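Local coordinates for putative DNA-binding protein (Streptomyces coelicolor, PDB 2EWT) that probably binds DNA through a helix-turn-helix domain, as a central regulator of aerial mycelium formation, at residues R48-V52 against Q53-E57. Residues are numbered along the deposited sequence; the frame is centred on the assembly and turned at random.
With SO4 (sulfate ion), chain C.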
ATOM      1  N   ARG A  48      -2.233   2.234  14.194  1.00 14.64           N
ATOM      2  CA  ARG A  48      -1.138   2.995  13.597  1.00 14.06           C
ATOM      3  C   ARG A  48      -1.147   2.794  12.087  1.00 11.82           C
ATOM      4  O   ARG A  48      -1.315   1.676  11.606  1.00 11.81           O
ATOM      5  CB  ARG A  48       0.195   2.529  14.186  1.00 16.66           C
ATOM      6  CG  ARG A  48       1.419   3.251  13.649  1.00 19.85           C
ATOM      7  CD  ARG A  48       2.641   2.878  14.472  1.00 22.54           C
ATOM      8  NE  ARG A  48       3.865   3.509  13.989  1.00 27.61           N
ATOM      9  CZ  ARG A  48       5.036   3.433  14.615  1.00 28.64           C
ATOM     10  NH1 ARG A  48       5.138   2.755  15.751  1.00 30.68           N
ATOM     11  NH2 ARG A  48       6.106   4.030  14.106  1.00 30.30           N
ATOM     12  N   ALA A  49      -0.964   3.880  11.343  1.00 10.66           N
ATOM     13  CA  ALA A  49      -0.974   3.815   9.883  1.00 12.02           C
ATOM     14  C   ALA A  49       0.145   2.981   9.270  1.00 10.09           C
ATOM     15  O   ALA A  49       1.316   3.130   9.618  1.00 12.49           O
ATOM     16  CB  ALA A  49      -0.936   5.224   9.302  1.00 10.80           C
ATOM     17  N   VAL A  50      -0.231   2.099   8.349  1.00 10.04           N
ATOM     18  CA  VAL A  50       0.718   1.253   7.637  1.00  8.46           C
ATOM     19  C   VAL A  50       0.875   1.875   6.247  1.00  8.30           C
ATOM     20  O   VAL A  50      -0.078   1.893   5.474  1.00  7.83           O
ATOM     21  CB  VAL A  50       0.175  -0.190   7.466  1.00  9.38           C
ATOM     22  CG1 VAL A  50       1.114  -1.001   6.584  1.00 11.81           C
ATOM     23  CG2 VAL A  50       0.024  -0.857   8.821  1.00  9.51           C
ATOM     24  N   THR A  51       2.060   2.398   5.939  1.00  8.93           N
ATOM     25  CA  THR A  51       2.301   3.011   4.632  1.00  9.88           C
ATOM     26  C   THR A  51       2.482   1.936   3.570  1.00  8.75           C
ATOM     27  O   THR A  51       2.708   0.772   3.888  1.00  7.61           O
ATOM     28  CB  THR A  51       3.579   3.877   4.625  1.00 11.19           C
ATOM     29  OG1 THR A  51       4.727   3.034   4.793  1.00 10.27           O
ATOM     30  CG2 THR A  51       3.538   4.903   5.745  1.00 11.74           C
ATOM     31  N   VAL A  52       2.381   2.324   2.304  1.00  6.89           N
ATOM     32  CA  VAL A  52       2.571   1.355   1.232  1.00  7.03           C
ATOM     33  C   VAL A  52       3.980   0.764   1.347  1.00  7.27           C
ATOM     34  O   VAL A  52       4.168  -0.448   1.253  1.00  8.54           O
ATOM     35  CB  VAL A  52       2.419   2.009  -0.157  1.00  8.10           C
ATOM     36  CG1 VAL A  52       2.833   1.024  -1.241  1.00  7.85           C
ATOM     37  CG2 VAL A  52       0.969   2.440  -0.375  1.00  8.69           C
ATOM     38  N   GLN A  53       4.968   1.626   1.556  1.00  8.77           N
ATOM     39  CA  GLN A  53       6.352   1.165   1.674  1.00  9.25           C
ATOM     40  C   GLN A  53       6.495   0.148   2.807  1.00 10.09           C
ATOM     41  O   GLN A  53       7.121  -0.900   2.634  1.00  9.03           O
ATOM     42  CB  GLN A  53       7.288   2.359   1.896  1.00 11.63           C
ATOM     43  CG  GLN A  53       8.762   1.991   2.045  1.00 12.19           C
ATOM     44  CD  GLN A  53       9.667   3.210   2.054  1.00 12.72           C
ATOM     45  OE1 GLN A  53       9.311   4.256   2.591  1.00 14.67           O
ATOM     46  NE2 GLN A  53      10.850   3.074   1.469  1.00 16.18           N
ATOM     47  N   ARG A  54       5.893   0.446   3.955  1.00 10.22           N
ATOM     48  CA  ARG A  54       5.958  -0.457   5.103  1.00 10.33           C
ATOM     49  C   ARG A  54       5.243  -1.771   4.789  1.00  9.75           C
ATOM     50  O   ARG A  54       5.730  -2.849   5.135  1.00  8.57           O
ATOM     51  CB  ARG A  54       5.311   0.192   6.333  1.00 13.04           C
ATOM     52  CG  ARG A  54       5.616  -0.526   7.644  1.00 15.26           C
ATOM     53  CD  ARG A  54       7.086  -0.367   8.021  1.00 19.35           C
ATOM     54  NE  ARG A  54       7.409   1.014   8.377  1.00 22.10           N
ATOM     55  CZ  ARG A  54       8.643   1.482   8.534  1.00 24.74           C
ATOM     56  NH1 ARG A  54       9.688   0.683   8.365  1.00 26.81           N
ATOM     57  NH2 ARG A  54       8.835   2.752   8.868  1.00 26.69           N
ATOM     58  N   LEU A  55       4.083  -1.688   4.141  1.00  9.11           N
ATOM     59  CA  LEU A  55       3.343  -2.902   3.799  1.00 10.16           C
ATOM     60  C   LEU A  55       4.179  -3.797   2.888  1.00  8.93           C
ATOM     61  O   LEU A  55       4.216  -5.017   3.064  1.00 10.27           O
ATOM     62  CB  LEU A  55       2.020  -2.563   3.109  1.00  8.72           C
ATOM     63  CG  LEU A  55       1.121  -3.778   2.834  1.00 10.04           C
ATOM     64  CD1 LEU A  55       0.789  -4.467   4.151  1.00  9.08           C
ATOM     65  CD2 LEU A  55      -0.150  -3.344   2.123  1.00 11.20           C
ATOM     66  N   ALA A  56       4.846  -3.190   1.912  1.00 10.33           N
ATOM     67  CA  ALA A  56       5.684  -3.941   0.986  1.00 11.90           C
ATOM     68  C   ALA A  56       6.849  -4.595   1.725  1.00 12.51           C
ATOM     69  O   ALA A  56       7.227  -5.725   1.422  1.00 13.61           O
ATOM     70  CB  ALA A  56       6.210  -3.020  -0.113  1.00 12.28           C
ATOM     71  N   GLU A  57       7.414  -3.883   2.696  1.00 12.63           N
ATOM     72  CA  GLU A  57       8.536  -4.411   3.467  1.00 11.80           C
ATOM     73  C   GLU A  57       8.083  -5.588   4.327  1.00 11.52           C
ATOM     74  O   GLU A  57       8.799  -6.581   4.461  1.00 11.09           O
ATOM     75  CB  GLU A  57       9.142  -3.307   4.345  1.00 12.52           C
ATOM     76  CG  GLU A  57       9.560  -2.074   3.547  1.00 13.60           C
ATOM     77  CD  GLU A  57      10.048  -0.922   4.407  1.00 16.14           C
ATOM     78  OE1 GLU A  57       9.450  -0.666   5.475  1.00 17.96           O
ATOM     79  OE2 GLU A  57      11.023  -0.255   4.001  1.00 17.73           O
TER
HETATM   80  S   SO4 C2002       6.226   3.886  10.700  1.00 50.73           S
HETATM   81  O1  SO4 C2002       4.927   3.733  11.380  1.00 50.67           O
HETATM   82  O2  SO4 C2002       6.871   5.137  11.142  1.00 51.63           O
HETATM   83  O3  SO4 C2002       7.096   2.745  11.043  1.00 51.90           O
HETATM   84  O4  SO4 C2002       6.017   3.928   9.240  1.00 50.78           O
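The first turn of helix 52-62 begins at its N-cap, Thr-51, with Leu-55 N donating to Thr-51 O at 2.8 Å (N-H...O 162°) and Ala-56 N to Val-52 O at 2.9 Å. The Thr-51 side chain adds the capping bond, OG1 accepting from Arg-54 N at 3.0 Å with an angle of 160°. A chi1 of 67° swings OG1 towards this amide, and it also lies 3.3 Å from Arg-54 CB. One residue earlier, Val-50 lays CG1 against Leu-55 CB at 3.9 Å. Arg-48 and Arg-54 converge on a sulfate, probably carried over from crystallisation, forming an anion site of the kind a DNA phosphate could occupy. Arg-48 NE and NH2 both bond weakly to O1, and NH2 also weakly to O2; Arg-54, bent at chi2 and chi3, gives O4 a bond from NH2 (3.1 Å) and a weak one from NE. Arg-54 NH1 turns to Glu-57 OE1 in a 3.2 Å salt bridge, which would help hold the guanidinium's orientation. Gln-53 OE1 accepts a hydrogen bond from Ser-2 N of the second subunit. Val-50 and Leu-55 both pack on Leu-9 of helix 3-19, Val-50 and Arg-54 on Tyr-43 of helix 37-45.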